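Long-range contacts in 70 kDa protein (Xanthomonas sp., PDB 4B2N), which is a diheme c-type cytochrome and dioxygenase that processively cleaves the polyisoprene chains of natural rubber by oxidation: residues A295-Q300 against A503-G508; R46-Q51 against P411-V416; A59-N64 against A417-P422. All coordinates share one frame; numbering follows the deposited sequence.

Contact 1: residues A295-Q300 against A503-G508; sequences AFKTRQ and APPLYG. With HEC (heme c), chain D.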
loop_
_atom_site.group_PDB
_atom_site.type_symbol
_atom_site.label_atom_id
_atom_site.label_comp_id
_atom_site.label_asym_id
_atom_site.label_seq_id
_atom_site.Cartn_x
_atom_site.Cartn_y
_atom_site.Cartn_z
ATOM N N ALA A 295 3.659 -4.788 -11.673
ATOM C CA ALA A 295 3.768 -5.665 -12.847
ATOM C C ALA A 295 4.827 -6.728 -12.583
ATOM O O ALA A 295 5.037 -7.621 -13.419
ATOM C CB ALA A 295 4.203 -4.826 -14.082
ATOM N N PHE A 296 5.571 -6.575 -11.484
ATOM C CA PHE A 296 6.658 -7.508 -11.152
ATOM C C PHE A 296 6.417 -8.350 -9.913
ATOM O O PHE A 296 7.208 -9.246 -9.532
ATOM C CB PHE A 296 8.005 -6.737 -11.071
ATOM C CG PHE A 296 8.412 -6.185 -12.385
ATOM C CD1 PHE A 296 9.108 -6.987 -13.284
ATOM C CD2 PHE A 296 8.065 -4.906 -12.757
ATOM C CE1 PHE A 296 9.478 -6.485 -14.554
ATOM C CE2 PHE A 296 8.425 -4.395 -13.989
ATOM C CZ PHE A 296 9.139 -5.181 -14.881
ATOM N N LYS A 297 5.283 -8.128 -9.305
ATOM C CA LYS A 297 5.013 -8.767 -8.022
ATOM C C LYS A 297 3.983 -9.847 -8.173
ATOM O O LYS A 297 2.818 -9.574 -8.493
ATOM C CB LYS A 297 4.602 -7.691 -7.001
ATOM C CG LYS A 297 5.768 -6.748 -6.761
ATOM C CD LYS A 297 5.395 -5.490 -5.954
ATOM C CE LYS A 297 5.465 -5.821 -4.447
ATOM N NZ LYS A 297 5.146 -4.548 -3.654
ATOM N N THR A 298 4.397 -11.087 -7.955
ATOM C CA THR A 298 3.463 -12.236 -7.955
ATOM C C THR A 298 2.438 -12.198 -6.865
ATOM O O THR A 298 1.323 -12.777 -7.054
ATOM C CB THR A 298 4.257 -13.574 -7.860
ATOM O OG1 THR A 298 4.990 -13.556 -6.615
ATOM C CG2 THR A 298 5.242 -13.731 -9.064
ATOM N N ARG A 299 2.696 -11.432 -5.782
ATOM C CA ARG A 299 1.761 -11.393 -4.652
ATOM C C ARG A 299 1.324 -9.965 -4.341
ATOM O O ARG A 299 1.994 -9.010 -4.725
ATOM C CB ARG A 299 2.399 -11.948 -3.348
ATOM C CG ARG A 299 3.133 -13.270 -3.523
ATOM C CD ARG A 299 2.217 -14.405 -3.964
ATOM N NE ARG A 299 1.267 -14.788 -2.910
ATOM C CZ ARG A 299 0.323 -15.702 -2.991
ATOM N NH1 ARG A 299 0.116 -16.379 -4.114
ATOM N NH2 ARG A 299 -0.438 -15.946 -1.903
ATOM N N GLN A 300 0.303 -9.890 -3.508
ATOM C CA GLN A 300 -0.181 -8.627 -2.927
ATOM C C GLN A 300 0.259 -8.597 -1.439
ATOM O O GLN A 300 0.327 -9.632 -0.781
ATOM C CB GLN A 300 -1.726 -8.612 -2.982
ATOM C CG GLN A 300 -2.275 -8.943 -4.357
ATOM C CD GLN A 300 -2.635 -7.700 -5.149
ATOM O OE1 GLN A 300 -3.405 -7.757 -6.103
ATOM N NE2 GLN A 300 -1.991 -6.618 -4.835
ATOM N N ALA A 503 10.460 -9.339 -0.452
ATOM C CA ALA A 503 11.581 -8.475 -0.888
ATOM C C ALA A 503 11.061 -7.700 -2.148
ATOM O O ALA A 503 10.894 -8.259 -3.252
ATOM C CB ALA A 503 12.863 -9.300 -1.147
ATOM N N PRO A 504 10.701 -6.420 -1.986
ATOM C CA PRO A 504 9.968 -5.847 -3.141
ATOM C C PRO A 504 10.889 -5.475 -4.316
ATOM O O PRO A 504 12.085 -5.433 -4.122
ATOM C CB PRO A 504 9.384 -4.545 -2.586
ATOM C CG PRO A 504 10.239 -4.204 -1.395
ATOM C CD PRO A 504 10.759 -5.511 -0.826
ATOM N N PRO A 505 10.324 -5.223 -5.516
ATOM C CA PRO A 505 11.118 -4.705 -6.647
ATOM C C PRO A 505 11.849 -3.426 -6.258
ATOM O O PRO A 505 11.292 -2.501 -5.530
ATOM C CB PRO A 505 10.028 -4.399 -7.753
ATOM C CG PRO A 505 8.856 -5.324 -7.395
ATOM C CD PRO A 505 8.868 -5.286 -5.863
ATOM N N LEU A 506 13.081 -3.341 -6.743
ATOM C CA LEU A 506 13.884 -2.119 -6.588
ATOM C C LEU A 506 13.827 -1.182 -7.776
ATOM O O LEU A 506 14.370 -0.096 -7.705
ATOM C CB LEU A 506 15.340 -2.400 -6.174
ATOM C CG LEU A 506 15.496 -3.354 -4.983
ATOM C CD1 LEU A 506 16.960 -3.540 -4.644
ATOM C CD2 LEU A 506 14.839 -2.739 -3.752
ATOM N N TYR A 507 13.083 -1.555 -8.834
ATOM C CA TYR A 507 12.736 -0.612 -9.872
ATOM C C TYR A 507 12.064 0.568 -9.200
ATOM O O TYR A 507 11.059 0.402 -8.553
ATOM C CB TYR A 507 11.725 -1.241 -10.837
ATOM C CG TYR A 507 12.285 -2.372 -11.710
ATOM C CD1 TYR A 507 13.514 -2.233 -12.405
ATOM C CD2 TYR A 507 11.552 -3.522 -11.886
ATOM C CE1 TYR A 507 13.996 -3.260 -13.230
ATOM C CE2 TYR A 507 12.003 -4.570 -12.690
ATOM C CZ TYR A 507 13.212 -4.410 -13.411
ATOM O OH TYR A 507 13.637 -5.439 -14.246
ATOM N N GLY A 508 12.564 1.774 -9.388
ATOM C CA GLY A 508 11.761 2.940 -8.884
ATOM C C GLY A 508 12.167 3.251 -7.451
ATOM O O GLY A 508 11.871 4.322 -6.930
HETATM FE FE HEC D . 16.572 -6.079 0.687
HETATM C CHA HEC D . 13.811 -4.303 1.766
HETATM C CHB HEC D . 17.787 -3.253 -1.117
HETATM C CHC HEC D . 19.542 -7.635 0.027
HETATM C CHD HEC D . 15.000 -9.018 1.426
HETATM N NA HEC D . 15.869 -4.221 0.301
HETATM C C1A HEC D . 14.782 -3.597 0.962
HETATM C C2A HEC D . 14.680 -2.184 0.607
HETATM C C3A HEC D . 15.842 -1.882 -0.249
HETATM C C4A HEC D . 16.576 -3.127 -0.348
HETATM C CMA HEC D . 16.148 -0.544 -0.883
HETATM C CAA HEC D . 13.545 -1.216 0.937
HETATM C CBA HEC D . 12.506 -1.563 -0.191
HETATM C CGA HEC D . 11.161 -0.872 0.081
HETATM O O1A HEC D . 11.039 -0.281 1.186
HETATM O O2A HEC D . 10.190 -0.825 -0.760
HETATM N NB HEC D . 18.361 -5.491 -0.369
HETATM C C1B HEC D . 18.702 -4.383 -1.027
HETATM C C2B HEC D . 20.036 -4.372 -1.636
HETATM C C3B HEC D . 20.564 -5.697 -1.261
HETATM C C4B HEC D . 19.468 -6.280 -0.505
HETATM C CMB HEC D . 20.655 -3.254 -2.442
HETATM C CAB HEC D . 21.927 -6.291 -1.546
HETATM C CBB HEC D . 22.976 -5.640 -0.889
HETATM N NC HEC D . 17.120 -7.939 0.582
HETATM C C1C HEC D . 18.443 -8.450 0.455
HETATM C C2C HEC D . 18.585 -9.873 0.739
HETATM C C3C HEC D . 17.259 -10.274 1.135
HETATM C C4C HEC D . 16.410 -9.050 1.121
HETATM C CMC HEC D . 19.835 -10.734 0.641
HETATM C CAC HEC D . 16.887 -11.667 1.549
HETATM C CBC HEC D . 17.519 -12.389 2.493
HETATM N ND HEC D . 14.770 -6.563 1.355
HETATM C C1D HEC D . 14.286 -7.756 1.682
HETATM C C2D HEC D . 12.953 -7.823 2.264
HETATM C C3D HEC D . 12.595 -6.429 2.385
HETATM C C4D HEC D . 13.768 -5.756 1.835
HETATM C CMD HEC D . 12.157 -9.036 2.672
HETATM C CAD HEC D . 11.304 -5.861 2.929
HETATM C CBD HEC D . 11.619 -5.506 4.391
HETATM C CGD HEC D . 10.444 -4.875 5.099
HETATM O O1D HEC D . 10.009 -5.323 6.168
HETATM O O2D HEC D . 9.945 -3.932 4.522
#
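The ammonium NZ of Lys297, whose chain lies across Pro505, hydrogen-bonds propionate oxygen O2A of a heme c other than heme D; Lys297 belongs to the binding site of the heme attached through Cys191 and Cys194. The lysine and the proline ring cross at about a right angle, and the packing is tight: Lys297 CG comes 3.5 Å from Pro505 CG, and Lys297 CD 3.5 Å from Pro505 CD. A bend at chi3 (85°) sets CE on the Pro505 CD side. Pro505 CG also meets Phe296 CB at 4.0 Å, so the proline is shared by two neighbouring side chains.

Beyond the proline, Phe296 and Tyr507 form an edge-to-face pair, centroids 4.7 Å apart and planes at 55°. Tyr507 CE2 stands 3.5 Å above the plane of the Phe296 ring, over its centre, and is nearly equidistant from all six ring carbons. Tyr507 also meets the ring of Tyr397. Both segments are buried here, and the contact is apolar apart from the lysine tip.

Ala503, Pro504 and Leu506 also line heme D, attached through Cys390 and Cys393. Ala503 CB lies 3.4 Å from meso carbon CHD, and Leu506 CD1 3.6 Å from CHB. Pro504 CG reaches propionate O2A of heme D at 3.4 Å, while the carbonyl O of Pro504 accepts a hydrogen bond from ND1 of His394, an axial ligand of that heme's iron. The contact therefore joins a lysine of one heme site to the loop after strand 500-502 that lines the other heme. A proline carbonyl fixing the rotation of the histidine of a CXXCH motif is the arrangement familiar from c-type cytochromes.

Contact 2: residues R46-Q51 against P411-V416; sequences RSLVKQ and PRLKGV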
loop_
_atom_site.group_PDB
_atom_site.type_symbol
_atom_site.label_atom_id
_atom_site.label_comp_id
_atom_site.label_asym_id
_atom_site.label_seq_id
_atom_site.Cartn_x
_atom_site.Cartn_y
_atom_site.Cartn_z
ATOM N N ARG A 46 4.832 -12.586 -14.145
ATOM C CA ARG A 46 4.372 -13.020 -12.831
ATOM C C ARG A 46 3.639 -14.340 -12.924
ATOM O O ARG A 46 3.697 -15.112 -11.985
ATOM C CB ARG A 46 3.408 -11.956 -12.264
ATOM C CG ARG A 46 4.132 -10.620 -12.153
ATOM C CD ARG A 46 3.215 -9.523 -11.666
ATOM N NE ARG A 46 1.984 -9.541 -12.488
ATOM C CZ ARG A 46 0.832 -9.022 -12.117
ATOM N NH1 ARG A 46 0.752 -8.391 -10.955
ATOM N NH2 ARG A 46 -0.227 -9.245 -12.878
ATOM N N SER A 47 2.969 -14.623 -14.043
ATOM C CA SER A 47 2.096 -15.777 -14.112
ATOM C C SER A 47 2.979 -17.007 -14.396
ATOM O O SER A 47 2.514 -18.135 -14.255
ATOM C CB SER A 47 1.040 -15.615 -15.218
ATOM O OG SER A 47 1.730 -15.590 -16.476
ATOM N N LEU A 48 4.256 -16.782 -14.707
ATOM C CA LEU A 48 5.174 -17.906 -14.940
ATOM C C LEU A 48 5.689 -18.473 -13.626
ATOM O O LEU A 48 6.346 -19.546 -13.600
ATOM C CB LEU A 48 6.350 -17.480 -15.839
ATOM C CG LEU A 48 5.911 -16.993 -17.236
ATOM C CD1 LEU A 48 7.138 -16.416 -17.886
ATOM C CD2 LEU A 48 5.305 -18.044 -18.163
ATOM N N VAL A 49 5.458 -17.759 -12.527
ATOM C CA VAL A 49 6.084 -18.151 -11.240
ATOM C C VAL A 49 5.178 -19.133 -10.499
ATOM O O VAL A 49 4.400 -18.773 -9.623
ATOM C CB VAL A 49 6.472 -16.931 -10.392
ATOM C CG1 VAL A 49 7.172 -17.340 -9.120
ATOM C CG2 VAL A 49 7.324 -15.957 -11.243
ATOM N N LYS A 50 5.372 -20.404 -10.817
ATOM C CA LYS A 50 4.495 -21.470 -10.395
ATOM C C LYS A 50 5.471 -22.598 -9.963
ATOM O O LYS A 50 6.634 -22.648 -10.438
ATOM C CB LYS A 50 3.814 -21.931 -11.671
ATOM C CG LYS A 50 2.325 -21.871 -11.651
ATOM C CD LYS A 50 1.841 -20.465 -11.456
ATOM C CE LYS A 50 0.328 -20.517 -11.221
ATOM N NZ LYS A 50 -0.302 -21.407 -12.250
ATOM N N GLN A 51 4.972 -23.546 -9.181
ATOM C CA GLN A 51 5.742 -24.785 -8.918
ATOM C C GLN A 51 6.456 -25.313 -10.180
ATOM O O GLN A 51 5.897 -25.426 -11.251
ATOM C CB GLN A 51 4.869 -25.861 -8.268
ATOM C CG GLN A 51 5.666 -26.968 -7.543
ATOM C CD GLN A 51 6.206 -26.527 -6.158
ATOM O OE1 GLN A 51 7.424 -26.512 -5.917
ATOM N NE2 GLN A 51 5.288 -26.148 -5.249
ATOM N N PRO A 411 14.672 -15.944 -18.914
ATOM C CA PRO A 411 15.015 -14.513 -19.075
ATOM C C PRO A 411 13.776 -13.636 -18.941
ATOM O O PRO A 411 13.914 -12.494 -18.568
ATOM C CB PRO A 411 15.624 -14.424 -20.502
ATOM C CG PRO A 411 15.874 -15.839 -20.885
ATOM C CD PRO A 411 14.936 -16.726 -20.152
ATOM N N ARG A 412 12.570 -14.197 -19.165
ATOM C CA ARG A 412 11.312 -13.434 -19.007
ATOM C C ARG A 412 10.991 -13.048 -17.556
ATOM O O ARG A 412 10.115 -12.205 -17.323
ATOM C CB ARG A 412 10.120 -14.208 -19.566
ATOM C CG ARG A 412 10.229 -14.379 -21.064
ATOM C CD ARG A 412 9.103 -15.270 -21.597
ATOM N NE ARG A 412 9.129 -16.610 -21.003
ATOM C CZ ARG A 412 8.172 -17.507 -21.141
ATOM N NH1 ARG A 412 7.097 -17.227 -21.898
ATOM N NH2 ARG A 412 8.271 -18.689 -20.542
ATOM N N LEU A 413 11.740 -13.608 -16.617
ATOM C CA LEU A 413 11.530 -13.409 -15.187
ATOM C C LEU A 413 12.429 -12.273 -14.624
ATOM O O LEU A 413 12.521 -12.060 -13.402
ATOM C CB LEU A 413 11.746 -14.731 -14.439
ATOM C CG LEU A 413 10.771 -15.861 -14.739
ATOM C CD1 LEU A 413 11.157 -17.097 -13.908
ATOM C CD2 LEU A 413 9.386 -15.396 -14.272
ATOM N N LYS A 414 13.080 -11.537 -15.529
ATOM C CA LYS A 414 13.915 -10.439 -15.132
ATOM C C LYS A 414 13.073 -9.498 -14.286
ATOM O O LYS A 414 11.961 -9.120 -14.698
ATOM C CB LYS A 414 14.333 -9.689 -16.373
ATOM C CG LYS A 414 15.259 -8.506 -16.142
ATOM C CD LYS A 414 15.828 -8.039 -17.481
ATOM C CE LYS A 414 14.686 -7.785 -18.452
ATOM N NZ LYS A 414 15.035 -6.507 -19.101
ATOM N N GLY A 415 13.601 -9.100 -13.140
ATOM C CA GLY A 415 12.902 -8.135 -12.276
ATOM C C GLY A 415 11.696 -8.622 -11.452
ATOM O O GLY A 415 11.209 -7.889 -10.603
ATOM N N VAL A 416 11.260 -9.863 -11.652
ATOM C CA VAL A 416 10.139 -10.416 -10.823
ATOM C C VAL A 416 10.533 -10.495 -9.340
ATOM O O VAL A 416 11.621 -10.977 -9.008
ATOM C CB VAL A 416 9.612 -11.796 -11.321
ATOM C CG1 VAL A 416 8.613 -12.411 -10.343
ATOM C CG2 VAL A 416 8.959 -11.652 -12.686
#
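The end of one 3-10 segment (residues 46-48) packs here on another, 411-413, which runs straight into a type II beta turn from Leu413 to Val416. That turn is closed by Val416 N bonding to Leu413 O at 3.1 Å, and Gly415 holds its third position with positive phi. Together these elements bring Leu413 and Val416 against Val49, which follows the first 3-10 segment and is the centre of an inverse gamma turn. Val49 CG2 is the shared atom. It lies 3.7 Å from Leu413 CD2, and it meets Val416 CG1 tip to tip at 3.9 Å. With Val49 CG1 anti to the backbone N (chi1 -177°), CG2 is left anti to the carbonyl carbon. Leu413 CD2 also approaches Leu48 CB, at 4.0 Å, so one methyl fits against two consecutive residues.

No hydrogen bond crosses between the segments, and the two arginines pair close by in sequence: Arg46 NH2 forms a salt bridge with Asp44, and Arg412 NH2 one with Asp410. This is structural packing between two loops, one following helix 27-32 and the other leading to strand 420-422. At the exposed margin the Leu48 and Arg412 side chains cross at about a right angle, and Leu48 CD1 rests 3.5 Å above the plane of the Arg412 guanidinium, over its centre and 3.6 Å from CZ.

Contact 3: residues A59-N64 against A417-P422; sequences AALQFN and AAVVTP. With HEC (heme c), chain D.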
loop_
_atom_site.group_PDB
_atom_site.type_symbol
_atom_site.label_atom_id
_atom_site.label_comp_id
_atom_site.label_asym_id
_atom_site.label_seq_id
_atom_site.Cartn_x
_atom_site.Cartn_y
_atom_site.Cartn_z
ATOM N N ALA A 59 20.632 -22.359 -8.518
ATOM C CA ALA A 59 20.644 -20.976 -8.990
ATOM C C ALA A 59 20.718 -19.960 -7.805
ATOM O O ALA A 59 20.308 -20.252 -6.678
ATOM C CB ALA A 59 19.421 -20.685 -9.875
ATOM N N ALA A 60 21.231 -18.765 -8.100
ATOM C CA ALA A 60 21.336 -17.648 -7.142
ATOM C C ALA A 60 19.984 -17.248 -6.571
ATOM O O ALA A 60 19.877 -16.838 -5.415
ATOM C CB ALA A 60 21.959 -16.433 -7.812
ATOM N N LEU A 61 18.951 -17.356 -7.390
ATOM C CA LEU A 61 17.610 -16.954 -6.925
ATOM C C LEU A 61 16.606 -18.105 -6.950
ATOM O O LEU A 61 16.334 -18.686 -8.005
ATOM C CB LEU A 61 17.114 -15.797 -7.791
ATOM C CG LEU A 61 15.637 -15.366 -7.631
ATOM C CD1 LEU A 61 15.325 -14.890 -6.194
ATOM C CD2 LEU A 61 15.301 -14.269 -8.604
ATOM N N GLN A 62 16.040 -18.428 -5.800
ATOM C CA GLN A 62 14.984 -19.463 -5.713
ATOM C C GLN A 62 13.676 -18.773 -5.324
ATOM O O GLN A 62 13.550 -18.349 -4.184
ATOM C CB GLN A 62 15.340 -20.482 -4.652
ATOM C CG GLN A 62 16.698 -21.096 -4.961
ATOM C CD GLN A 62 16.610 -21.952 -6.219
ATOM O OE1 GLN A 62 15.705 -22.740 -6.348
ATOM N NE2 GLN A 62 17.548 -21.795 -7.143
ATOM N N PHE A 63 12.720 -18.693 -6.241
ATOM C CA PHE A 63 11.422 -18.069 -5.910
ATOM C C PHE A 63 10.655 -18.882 -4.896
ATOM O O PHE A 63 10.679 -20.107 -4.912
ATOM C CB PHE A 63 10.535 -17.895 -7.155
ATOM C CG PHE A 63 11.158 -17.060 -8.237
ATOM C CD1 PHE A 63 11.384 -15.671 -8.043
ATOM C CD2 PHE A 63 11.558 -17.657 -9.478
ATOM C CE1 PHE A 63 11.944 -14.884 -9.070
ATOM C CE2 PHE A 63 12.169 -16.876 -10.484
ATOM C CZ PHE A 63 12.344 -15.474 -10.291
ATOM N N ASN A 64 9.858 -18.228 -4.078
ATOM C CA ASN A 64 9.028 -18.999 -3.158
ATOM C C ASN A 64 7.641 -18.473 -3.015
ATOM O O ASN A 64 6.845 -19.074 -2.293
ATOM C CB ASN A 64 9.706 -19.188 -1.803
ATOM C CG ASN A 64 9.775 -17.902 -1.015
ATOM O OD1 ASN A 64 9.106 -16.944 -1.321
ATOM N ND2 ASN A 64 10.603 -17.888 0.010
ATOM N N ALA A 417 9.662 -9.955 -8.479
ATOM C CA ALA A 417 9.828 -10.117 -7.042
ATOM C C ALA A 417 8.855 -11.234 -6.588
ATOM O O ALA A 417 7.624 -11.021 -6.509
ATOM C CB ALA A 417 9.545 -8.782 -6.322
ATOM N N ALA A 418 9.363 -12.440 -6.315
ATOM C CA ALA A 418 8.527 -13.502 -5.783
ATOM C C ALA A 418 9.183 -14.246 -4.637
ATOM O O ALA A 418 9.116 -15.494 -4.587
ATOM C CB ALA A 418 8.138 -14.477 -6.892
ATOM N N VAL A 419 9.824 -13.520 -3.725
ATOM C CA VAL A 419 10.378 -14.144 -2.561
ATOM C C VAL A 419 9.815 -13.461 -1.333
ATOM O O VAL A 419 10.017 -12.284 -1.185
ATOM C CB VAL A 419 11.925 -13.990 -2.568
ATOM C CG1 VAL A 419 12.570 -14.493 -1.268
ATOM C CG2 VAL A 419 12.548 -14.702 -3.783
ATOM N N VAL A 420 9.131 -14.217 -0.462
ATOM C CA VAL A 420 8.793 -13.776 0.907
ATOM C C VAL A 420 9.950 -14.280 1.791
ATOM O O VAL A 420 10.206 -15.495 1.890
ATOM C CB VAL A 420 7.411 -14.321 1.336
ATOM C CG1 VAL A 420 7.075 -14.019 2.810
ATOM C CG2 VAL A 420 6.341 -13.701 0.436
ATOM N N THR A 421 10.708 -13.353 2.367
ATOM C CA THR A 421 11.902 -13.742 3.150
ATOM C C THR A 421 11.374 -14.086 4.559
ATOM O O THR A 421 10.679 -13.269 5.188
ATOM C CB THR A 421 12.915 -12.587 3.194
ATOM O OG1 THR A 421 13.335 -12.233 1.871
ATOM C CG2 THR A 421 14.110 -12.902 4.098
ATOM N N PRO A 422 11.687 -15.294 5.073
ATOM C CA PRO A 422 11.209 -15.572 6.425
ATOM C C PRO A 422 11.636 -14.516 7.444
ATOM O O PRO A 422 12.735 -13.912 7.341
ATOM C CB PRO A 422 11.898 -16.904 6.801
ATOM C CG PRO A 422 12.509 -17.439 5.524
ATOM C CD PRO A 422 12.636 -16.317 4.557
HETATM FE FE HEC D . 16.572 -6.079 0.687
HETATM C CHA HEC D . 13.811 -4.303 1.766
HETATM C CHB HEC D . 17.787 -3.253 -1.117
HETATM C CHC HEC D . 19.542 -7.635 0.027
HETATM C CHD HEC D . 15.000 -9.018 1.426
HETATM N NA HEC D . 15.869 -4.221 0.301
HETATM C C1A HEC D . 14.782 -3.597 0.962
HETATM C C2A HEC D . 14.680 -2.184 0.607
HETATM C C3A HEC D . 15.842 -1.882 -0.249
HETATM C C4A HEC D . 16.576 -3.127 -0.348
HETATM C CMA HEC D . 16.148 -0.544 -0.883
HETATM C CAA HEC D . 13.545 -1.216 0.937
HETATM C CBA HEC D . 12.506 -1.563 -0.191
HETATM C CGA HEC D . 11.161 -0.872 0.081
HETATM O O1A HEC D . 11.039 -0.281 1.186
HETATM O O2A HEC D . 10.190 -0.825 -0.760
HETATM N NB HEC D . 18.361 -5.491 -0.369
HETATM C C1B HEC D . 18.702 -4.383 -1.027
HETATM C C2B HEC D . 20.036 -4.372 -1.636
HETATM C C3B HEC D . 20.564 -5.697 -1.261
HETATM C C4B HEC D . 19.468 -6.280 -0.505
HETATM C CMB HEC D . 20.655 -3.254 -2.442
HETATM C CAB HEC D . 21.927 -6.291 -1.546
HETATM C CBB HEC D . 22.976 -5.640 -0.889
HETATM N NC HEC D . 17.120 -7.939 0.582
HETATM C C1C HEC D . 18.443 -8.450 0.455
HETATM C C2C HEC D . 18.585 -9.873 0.739
HETATM C C3C HEC D . 17.259 -10.274 1.135
HETATM C C4C HEC D . 16.410 -9.050 1.121
HETATM C CMC HEC D . 19.835 -10.734 0.641
HETATM C CAC HEC D . 16.887 -11.667 1.549
HETATM C CBC HEC D . 17.519 -12.389 2.493
HETATM N ND HEC D . 14.770 -6.563 1.355
HETATM C C1D HEC D . 14.286 -7.756 1.682
HETATM C C2D HEC D . 12.953 -7.823 2.264
HETATM C C3D HEC D . 12.595 -6.429 2.385
HETATM C C4D HEC D . 13.768 -5.756 1.835
HETATM C CMD HEC D . 12.157 -9.036 2.672
HETATM C CAD HEC D . 11.304 -5.861 2.929
HETATM C CBD HEC D . 11.619 -5.506 4.391
HETATM C CGD HEC D . 10.444 -4.875 5.099
HETATM O O1D HEC D . 10.009 -5.323 6.168
HETATM O O2D HEC D . 9.945 -3.932 4.522
#
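Asn64 binds the backbone of 417-422 through three hydrogen bonds, two of them between its side-chain amide and a single residue, Val420. Val420 N donates to Asn64 OD1 at 2.9 Å, lying in the carbonyl plane on a lone pair, with an N-H...O angle of 155°. Asn64 ND2 donates in return to Val420 O at 3.1 Å, from a position tilted 30° out of that carbonyl's plane. The third bond joins the backbones, Asn64 N to Ala418 O at 2.9 Å. Asn64 CG stands between the backbone N and the carbonyl carbon (chi1 70°), on the side from which the amide can face Val420.

By using both N and O of Val420, the asparagine amide acts on strand 420-422 much as a neighbouring peptide would in a beta sheet. That strand pairs antiparallel with 500-502 and leads directly into helix 423-426, with Pro422 at the N-cap. Within the strand, Thr421 reaches heme D, its OG1 3.5 Å from methyl carbon CMD.

Hydrophobic packing continues the contact away from the amide. Val419 CG2 is met by Leu61 CD1 at 3.7 Å, the two side chains sliding past each other in opposite directions. Ala418 CB approaches Phe63 CD1 at 3.6 Å, and Leu61 CG lies 4.0 Å above one face of that ring, offset toward its rim. Further back, Gln62 NE2 bonds to Ala59 O and to Asn56 O, tying 59-64 back to its own loop.

The centres of the three contacts lie 11 to 12 Å apart, and residues 411-422 run unbroken from contact 2 into contact 3. Both segments of contact 1 meet 417-422 of contact 3: Phe296 O lies 2.8 Å from Ala417 N, and Ala503 N 3.1 Å from Val419 O, each a probable hydrogen bond. Contacts 2 and 3 share a hydrophobic seam in which Leu413 CD1 is 3.6 Å from Phe63 CE2. Contacts 1 and 2 meet where Tyr507 OH comes 3.4 Å from Gly415 CA. Contacts 1 and 3 both touch heme D, and Lys297 also reaches the other heme; contact 2 lies farther off, the Arg46 side chain about 8 Å (nearest atoms) from a heme.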